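Local coordinates for uncharacterized protein (Deinococcus radiodurans, PDB 3GG7) that is of unknown function but binds manganese and, as a TatD-type metal-dependent hydrolase, probably cleaves ester bonds, at residues V87-S92 with S130-C135; H148-S151 with T155-R158; S214-L219 with S228-I233. All coordinates share one frame; numbering follows the deposited sequence.

Interaction 1: residues V87-S92 with S130-C135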
loop_
_atom_site.group_PDB
_atom_site.type_symbol
_atom_site.label_atom_id
_atom_site.label_comp_id
_atom_site.label_asym_id
_atom_site.label_seq_id
_atom_site.Cartn_x
_atom_site.Cartn_y
_atom_site.Cartn_z
ATOM N N VAL A 87 2.059 -5.196 -4.369
ATOM C CA VAL A 87 1.636 -6.243 -5.315
ATOM C C VAL A 87 0.477 -5.692 -6.126
ATOM O O VAL A 87 -0.126 -4.699 -5.714
ATOM C CB VAL A 87 1.216 -7.538 -4.629
ATOM C CG1 VAL A 87 2.402 -8.192 -3.880
ATOM C CG2 VAL A 87 0.048 -7.299 -3.655
ATOM N N GLY A 88 0.173 -6.286 -7.277
ATOM C CA GLY A 88 -1.051 -5.886 -8.001
ATOM C C GLY A 88 -0.893 -5.902 -9.498
ATOM O O GLY A 88 -0.147 -6.715 -10.033
ATOM N N LEU A 89 -1.621 -5.016 -10.169
ATOM C CA LEU A 89 -1.693 -5.010 -11.621
ATOM C C LEU A 89 -1.613 -3.558 -12.067
ATOM O O LEU A 89 -2.076 -2.656 -11.348
ATOM C CB LEU A 89 -3.025 -5.615 -12.120
ATOM C CG LEU A 89 -3.322 -7.064 -11.772
ATOM C CD1 LEU A 89 -4.764 -7.486 -12.174
ATOM C CD2 LEU A 89 -2.309 -7.992 -12.424
ATOM N N ASP A 90 -1.048 -3.322 -13.252
ATOM C CA ASP A 90 -0.959 -1.984 -13.817
ATOM C C ASP A 90 -1.357 -2.062 -15.291
ATOM O O ASP A 90 -0.770 -2.826 -16.060
ATOM C CB ASP A 90 0.455 -1.403 -13.648
ATOM C CG ASP A 90 0.529 0.061 -14.056
ATOM O OD1 ASP A 90 0.236 0.368 -15.223
ATOM O OD2 ASP A 90 0.868 0.928 -13.215
ATOM N N GLY A 91 -2.372 -1.300 -15.655
ATOM C CA GLY A 91 -2.906 -1.296 -17.003
ATOM C C GLY A 91 -2.310 -0.293 -17.968
ATOM O O GLY A 91 -2.926 -0.004 -19.026
ATOM N N SER A 92 -1.137 0.255 -17.655
ATOM C CA SER A 92 -0.518 1.289 -18.491
ATOM C C SER A 92 -0.090 0.677 -19.808
ATOM O O SER A 92 0.425 -0.436 -19.841
ATOM C CB SER A 92 0.690 1.899 -17.810
ATOM O OG SER A 92 0.330 2.559 -16.613
ATOM N N SER A 130 -10.683 -2.666 -12.278
ATOM C CA SER A 130 -11.656 -3.737 -12.451
ATOM C C SER A 130 -11.010 -5.121 -12.451
ATOM O O SER A 130 -11.563 -6.069 -11.899
ATOM C CB SER A 130 -12.459 -3.515 -13.738
ATOM O OG SER A 130 -13.430 -2.498 -13.531
ATOM N N GLU A 131 -9.806 -5.224 -13.029
ATOM C CA GLU A 131 -9.119 -6.509 -13.093
ATOM C C GLU A 131 -8.600 -6.908 -11.718
ATOM O O GLU A 131 -8.679 -8.059 -11.333
ATOM C CB GLU A 131 -7.975 -6.485 -14.112
ATOM C CG GLU A 131 -8.427 -6.331 -15.590
ATOM C CD GLU A 131 -9.054 -4.990 -15.925
ATOM O OE1 GLU A 131 -8.528 -3.931 -15.501
ATOM O OE2 GLU A 131 -10.102 -4.990 -16.646
ATOM N N VAL A 132 -8.091 -5.936 -10.972
ATOM C CA VAL A 132 -7.677 -6.207 -9.583
ATOM C C VAL A 132 -8.871 -6.708 -8.754
ATOM O O VAL A 132 -8.768 -7.697 -8.035
ATOM C CB VAL A 132 -6.984 -4.990 -8.933
ATOM C CG1 VAL A 132 -6.893 -5.163 -7.402
ATOM C CG2 VAL A 132 -5.579 -4.809 -9.553
ATOM N N LEU A 133 -10.011 -6.035 -8.907
ATOM C CA LEU A 133 -11.198 -6.442 -8.166
ATOM C C LEU A 133 -11.682 -7.831 -8.571
ATOM O O LEU A 133 -12.107 -8.605 -7.716
ATOM C CB LEU A 133 -12.306 -5.407 -8.311
ATOM C CG LEU A 133 -12.011 -4.034 -7.697
ATOM C CD1 LEU A 133 -13.163 -3.085 -7.864
ATOM C CD2 LEU A 133 -11.663 -4.176 -6.238
ATOM N N ASN A 134 -11.599 -8.172 -9.851
ATOM C CA ASN A 134 -11.953 -9.534 -10.299
ATOM C C ASN A 134 -11.060 -10.557 -9.599
ATOM O O ASN A 134 -11.520 -11.600 -9.102
ATOM C CB ASN A 134 -11.857 -9.670 -11.828
ATOM C CG ASN A 134 -12.948 -8.892 -12.550
ATOM O OD1 ASN A 134 -13.957 -8.560 -11.957
ATOM N ND2 ASN A 134 -12.720 -8.568 -13.815
ATOM N N CYS A 135 -9.769 -10.233 -9.491
ATOM C CA CYS A 135 -8.819 -11.149 -8.832
ATOM C C CYS A 135 -9.132 -11.302 -7.357
ATOM O O CYS A 135 -9.035 -12.385 -6.831
ATOM C CB CYS A 135 -7.355 -10.675 -8.996
ATOM S SG CYS A 135 -6.706 -10.755 -10.668
#
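L89, just beyond strand 83-88 of the TIM barrel, meets V132, E131 and C135 mainly through aliphatic carbons and one sulfur. The nearby flat groups stand aside: E131 contributes CB rather than its carboxylate, and the carboxylate of D90, on a side chain directed away from the helix, is held by its oxygens. S92 OG reaches D90 OD1 at 2.6 Å on the syn side. S92 N comes in nearly along the C-O axis of the same D90 OD1, 2.8 Å away with an N-H...O angle of 150°, which closes an Asx turn. D90 OD2 is bonded to NE2 of H124, a predicted ligand of a second metal, so D90 probably positions that imidazole.

Strand 83-88 runs out into a loop whose first residue, L89, packs on helix 129-138, the helix that follows the neighbouring strand 119-124. The contact buries 156 Å² over both sides. The L89 and V132 side chains lie alongside, pointing opposite ways, and V132 CG2 lies 3.7 Å from L89 CB and 3.8 Å from L89 CD1. The leucine chain explains that reach: CG stands opposite the carbonyl carbon (chi1 -62°) and the chain then runs on extended (chi2 173°), which carries CD1 over the start of the V132 backbone. W99 and F106 of helix 99-115 also touch L89, while V132 rests on I123 as well, so the pair fills the layer between the sheet and two helices. On either side of V132 in sequence, E131 and C135 also meet CD1 of L89: E131 CB at 3.9 Å and C135 SG, whose sulfur lies 4.1 Å from that same L89 CD1.

Interaction 2: residues H148-S151 with T155-R158. With SO4 (sulfate ion), chain D.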
loop_
_atom_site.group_PDB
_atom_site.type_symbol
_atom_site.label_atom_id
_atom_site.label_comp_id
_atom_site.label_asym_id
_atom_site.label_seq_id
_atom_site.Cartn_x
_atom_site.Cartn_y
_atom_site.Cartn_z
ATOM N N HIS A 148 -4.024 0.837 -2.520
ATOM C CA HIS A 148 -3.124 1.966 -2.316
ATOM C C HIS A 148 -3.259 2.956 -3.489
ATOM O O HIS A 148 -3.325 2.554 -4.650
ATOM C CB HIS A 148 -1.694 1.435 -2.124
ATOM C CG HIS A 148 -0.693 1.980 -3.091
ATOM N ND1 HIS A 148 -0.171 3.250 -2.986
ATOM C CD2 HIS A 148 -0.088 1.409 -4.161
ATOM C CE1 HIS A 148 0.693 3.445 -3.971
ATOM N NE2 HIS A 148 0.752 2.346 -4.699
ATOM N N TRP A 149 -3.376 4.237 -3.148
ATOM C CA TRP A 149 -3.515 5.330 -4.120
ATOM C C TRP A 149 -4.531 4.989 -5.218
ATOM O O TRP A 149 -4.217 5.011 -6.416
ATOM C CB TRP A 149 -2.146 5.666 -4.725
ATOM C CG TRP A 149 -2.057 6.988 -5.472
ATOM C CD1 TRP A 149 -3.093 7.782 -5.925
ATOM C CD2 TRP A 149 -0.848 7.653 -5.868
ATOM N NE1 TRP A 149 -2.589 8.878 -6.579
ATOM C CE2 TRP A 149 -1.221 8.826 -6.563
ATOM C CE3 TRP A 149 0.521 7.356 -5.713
ATOM C CZ2 TRP A 149 -0.281 9.712 -7.089
ATOM C CZ3 TRP A 149 1.453 8.233 -6.247
ATOM C CH2 TRP A 149 1.046 9.402 -6.923
ATOM N N TYR A 150 -5.739 4.661 -4.794
ATOM C CA TYR A 150 -6.811 4.338 -5.722
ATOM C C TYR A 150 -7.132 5.537 -6.631
ATOM O O TYR A 150 -7.321 6.653 -6.157
ATOM C CB TYR A 150 -8.048 3.870 -4.954
ATOM C CG TYR A 150 -9.173 3.509 -5.869
ATOM C CD1 TYR A 150 -9.250 2.254 -6.437
ATOM C CD2 TYR A 150 -10.124 4.484 -6.249
ATOM C CE1 TYR A 150 -10.281 1.936 -7.356
ATOM C CE2 TYR A 150 -11.130 4.178 -7.140
ATOM C CZ TYR A 150 -11.203 2.917 -7.690
ATOM O OH TYR A 150 -12.203 2.619 -8.586
ATOM N N SER A 151 -7.167 5.296 -7.944
ATOM C CA SER A 151 -7.389 6.370 -8.924
ATOM C C SER A 151 -8.366 5.952 -10.023
ATOM O O SER A 151 -8.368 6.540 -11.116
ATOM C CB SER A 151 -6.060 6.850 -9.527
ATOM O OG SER A 151 -5.483 5.894 -10.393
ATOM N N THR A 155 -17.687 4.260 -9.692
ATOM C CA THR A 155 -18.344 2.979 -9.889
ATOM C C THR A 155 -17.490 1.825 -9.378
ATOM O O THR A 155 -17.967 0.953 -8.663
ATOM C CB THR A 155 -18.647 2.694 -11.372
ATOM O OG1 THR A 155 -19.484 3.732 -11.884
ATOM C CG2 THR A 155 -19.357 1.352 -11.531
ATOM N N GLU A 156 -16.226 1.806 -9.776
ATOM C CA GLU A 156 -15.327 0.747 -9.323
ATOM C C GLU A 156 -15.029 0.823 -7.817
ATOM O O GLU A 156 -14.835 -0.217 -7.169
ATOM C CB GLU A 156 -14.021 0.789 -10.132
ATOM C CG GLU A 156 -14.181 0.264 -11.547
ATOM C CD GLU A 156 -13.111 0.754 -12.500
ATOM O OE1 GLU A 156 -12.897 1.982 -12.588
ATOM O OE2 GLU A 156 -12.494 -0.093 -13.172
ATOM N N LEU A 157 -14.986 2.035 -7.279
ATOM C CA LEU A 157 -14.761 2.245 -5.852
ATOM C C LEU A 157 -15.911 1.645 -5.044
ATOM O O LEU A 157 -15.686 0.958 -4.037
ATOM C CB LEU A 157 -14.591 3.733 -5.538
ATOM C CG LEU A 157 -14.531 4.107 -4.052
ATOM C CD1 LEU A 157 -13.475 3.281 -3.351
ATOM C CD2 LEU A 157 -14.280 5.594 -3.900
ATOM N N ARG A 158 -17.149 1.887 -5.495
ATOM C CA ARG A 158 -18.315 1.316 -4.830
ATOM C C ARG A 158 -18.191 -0.199 -4.804
ATOM O O ARG A 158 -18.443 -0.831 -3.795
ATOM C CB ARG A 158 -19.619 1.763 -5.518
HETATM S S SO4 D . -17.251 7.484 -12.515
HETATM O O1 SO4 D . -18.108 8.620 -12.866
HETATM O O2 SO4 D . -16.070 8.003 -11.817
HETATM O O3 SO4 D . -17.966 6.501 -11.710
HETATM O O4 SO4 D . -16.770 6.850 -13.747
#
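Y150 points its ring at the first turn of helix 154-162 and ends against E156 and L157. It lies in the loop that joins strand 143-148 to this helix of the TIM barrel; H148, where the loop begins, is a predicted metal ligand. With CG anti to the backbone N (chi1 -179°), the Y150 ring is carried out to the helix. The Y150 and E156 side chains cross at about a right angle, ring and carboxylate planes 80° apart. E156 CB sits at the ring edge, a tight 3.0 Å from Y150 OH. L157 approaches obliquely, its CB 3.8 Å from Y150 CE2. Y150 OH is also 3.1 Å from L157 N, but the angle is too poor for a hydrogen bond; the hydroxyl is instead bonded to S153 O. A phenylalanine in place of Y150 would probably leave S153 O without this mate and open a gap beside E156 CB.

E156 turns its carboxylate elsewhere, with OE2 bonded to S130 OG and OE1 to S153 OG. At the helix start a sulfate, probably from the crystallisation liquor, takes a hydrogen bond from V154 N, and its O3 accepts from T155 OG1 at 3.2 Å and from T155 N at 3.0 Å, the latter with an N-H...O angle of 156°.

Interaction 3: residues S214-L219 with S228-I233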
loop_
_atom_site.group_PDB
_atom_site.type_symbol
_atom_site.label_atom_id
_atom_site.label_comp_id
_atom_site.label_asym_id
_atom_site.label_seq_id
_atom_site.Cartn_x
_atom_site.Cartn_y
_atom_site.Cartn_z
ATOM N N SER A 214 0.479 16.186 5.886
ATOM C CA SER A 214 -0.374 16.899 4.917
ATOM C C SER A 214 -1.597 16.111 4.467
ATOM O O SER A 214 -2.629 16.696 4.143
ATOM C CB SER A 214 0.418 17.405 3.720
ATOM O OG SER A 214 0.893 16.367 2.899
ATOM N N VAL A 215 -1.508 14.786 4.456
ATOM C CA VAL A 215 -2.667 13.976 4.147
ATOM C C VAL A 215 -3.673 14.082 5.287
ATOM O O VAL A 215 -4.878 14.163 5.036
ATOM C CB VAL A 215 -2.295 12.477 3.921
ATOM C CG1 VAL A 215 -3.526 11.691 3.485
ATOM C CG2 VAL A 215 -1.184 12.352 2.874
ATOM N N VAL A 216 -3.195 14.065 6.528
ATOM C CA VAL A 216 -4.079 14.164 7.692
ATOM C C VAL A 216 -4.801 15.520 7.679
ATOM O O VAL A 216 -6.029 15.607 7.910
ATOM C CB VAL A 216 -3.290 13.989 9.004
ATOM C CG1 VAL A 216 -4.102 14.498 10.206
ATOM C CG2 VAL A 216 -2.903 12.517 9.178
ATOM N N GLU A 217 -4.031 16.563 7.384
ATOM C CA GLU A 217 -4.591 17.909 7.229
ATOM C C GLU A 217 -5.615 17.926 6.099
ATOM O O GLU A 217 -6.707 18.488 6.258
ATOM C CB GLU A 217 -3.479 18.934 6.996
ATOM C CG GLU A 217 -2.628 19.147 8.254
ATOM C CD GLU A 217 -1.365 19.965 8.022
ATOM O OE1 GLU A 217 -0.991 20.187 6.847
ATOM O OE2 GLU A 217 -0.735 20.376 9.030
ATOM N N GLY A 218 -5.292 17.288 4.973
ATOM C CA GLY A 218 -6.239 17.172 3.851
ATOM C C GLY A 218 -7.542 16.472 4.223
ATOM O O GLY A 218 -8.641 16.912 3.837
ATOM N N LEU A 219 -7.434 15.368 4.955
ATOM C CA LEU A 219 -8.605 14.638 5.425
ATOM C C LEU A 219 -9.417 15.445 6.445
ATOM O O LEU A 219 -10.644 15.325 6.497
ATOM C CB LEU A 219 -8.198 13.302 6.054
ATOM C CG LEU A 219 -7.830 12.169 5.093
ATOM C CD1 LEU A 219 -7.299 10.944 5.898
ATOM C CD2 LEU A 219 -9.023 11.782 4.214
ATOM N N SER A 228 -6.436 16.143 14.855
ATOM C CA SER A 228 -6.235 15.164 15.924
ATOM C C SER A 228 -7.250 14.013 15.858
ATOM O O SER A 228 -6.921 12.874 16.165
ATOM C CB SER A 228 -6.298 15.833 17.310
ATOM O OG SER A 228 -7.591 16.343 17.588
ATOM N N GLU A 229 -8.484 14.306 15.457
ATOM C CA GLU A 229 -9.517 13.258 15.388
ATOM C C GLU A 229 -9.237 12.383 14.165
ATOM O O GLU A 229 -9.442 11.174 14.200
ATOM C CB GLU A 229 -10.938 13.837 15.310
ATOM C CG GLU A 229 -11.296 14.831 16.437
ATOM C CD GLU A 229 -11.260 14.236 17.847
ATOM O OE1 GLU A 229 -11.200 12.984 18.014
ATOM O OE2 GLU A 229 -11.329 15.054 18.813
ATOM N N VAL A 230 -8.784 13.000 13.081
ATOM C CA VAL A 230 -8.319 12.212 11.917
ATOM C C VAL A 230 -7.186 11.261 12.326
ATOM O O VAL A 230 -7.247 10.069 12.033
ATOM C CB VAL A 230 -7.848 13.095 10.774
ATOM C CG1 VAL A 230 -7.235 12.227 9.627
ATOM C CG2 VAL A 230 -8.986 13.947 10.265
ATOM N N GLU A 231 -6.186 11.770 13.053
ATOM C CA GLU A 231 -5.085 10.919 13.539
ATOM C C GLU A 231 -5.598 9.757 14.390
ATOM O O GLU A 231 -5.136 8.613 14.250
ATOM C CB GLU A 231 -4.044 11.726 14.325
ATOM C CG GLU A 231 -3.357 12.794 13.514
ATOM C CD GLU A 231 -2.174 13.435 14.238
ATOM O OE1 GLU A 231 -1.946 13.141 15.432
ATOM O OE2 GLU A 231 -1.480 14.245 13.599
ATOM N N ARG A 232 -6.574 10.033 15.266
ATOM C CA ARG A 232 -7.136 8.992 16.109
ATOM C C ARG A 232 -7.844 7.939 15.273
ATOM O O ARG A 232 -7.681 6.745 15.524
ATOM C CB ARG A 232 -8.122 9.584 17.139
ATOM C CG ARG A 232 -8.901 8.532 17.929
ATOM C CD ARG A 232 -9.970 9.150 18.880
ATOM N NE ARG A 232 -10.897 10.064 18.210
ATOM C CZ ARG A 232 -11.973 9.710 17.505
ATOM N NH1 ARG A 232 -12.308 8.433 17.339
ATOM N NH2 ARG A 232 -12.739 10.650 16.959
ATOM N N ILE A 233 -8.689 8.386 14.344
ATOM C CA ILE A 233 -9.444 7.480 13.476
ATOM C C ILE A 233 -8.514 6.557 12.668
ATOM O O ILE A 233 -8.716 5.344 12.644
ATOM C CB ILE A 233 -10.370 8.272 12.563
ATOM C CG1 ILE A 233 -11.557 8.772 13.378
ATOM C CG2 ILE A 233 -10.877 7.422 11.387
ATOM C CD1 ILE A 233 -12.295 9.897 12.714
#
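V230 enters the space between helices 212-223 and 227-243, facing V216 and L219, and each of its side-chain carbons finds a partner. V230 CB lies 4.0 Å from V216 CG1. Beyond it the side chain forks. V230 CG1, trans to the backbone nitrogen (chi1 174°), is directed into the angle between V216 and L219, where it lies 3.9 Å from V216 CG1 and the same 3.9 Å from L219 CB. The other branch, V230 CG2, stays against the backbone of helix 212-223, 4.1 Å from V216 O. L219 crosses V230 at about a right angle.

One residue on, E231 lays its methylene beside V216, E231 CG being 3.8 Å from V216 CG1, while its carboxylate is carried outward, with OE1 hydrogen-bonded to S2 N. The local axes pass 9.0 Å apart with 109° between their directions, so the two helices meet nearly perpendicularly around the V216-V230 pair. Together they form the last helical pair of the barrel chain, and behind the contact V215 and L219 rest on T193 of strand 191-193.

The salt bridge of R232 NE and NH2 to E229 OE1 is within helix 227-243, away from helix 212-223. With 199 Å² buried, both sides summed, and the close contacts mostly carbon to carbon, the crossing depends on close fit and exclusion of water rather than on directed polar bonds.

Overall arrangement
Interactions 1 and 2 are neighbours, their centres 11 Å apart, and they join directly: the two contacts touch through S130 and E156, and L133 packs on the backbone of E156. Helices 129-138 and 154-162 thus tie two successive strand-to-helix units together, near the predicted second metal site. Interaction 3 lies on the opposite side of the chain's centre from interaction 1, about 28 Å between centres, and joins the last two helices away from the annotated sites. All three are largely buried. Interactions 1 and 3 are held by aliphatic contact, whereas interaction 2 sets a tyrosine against a helix start flanked by polar bonds and an anion.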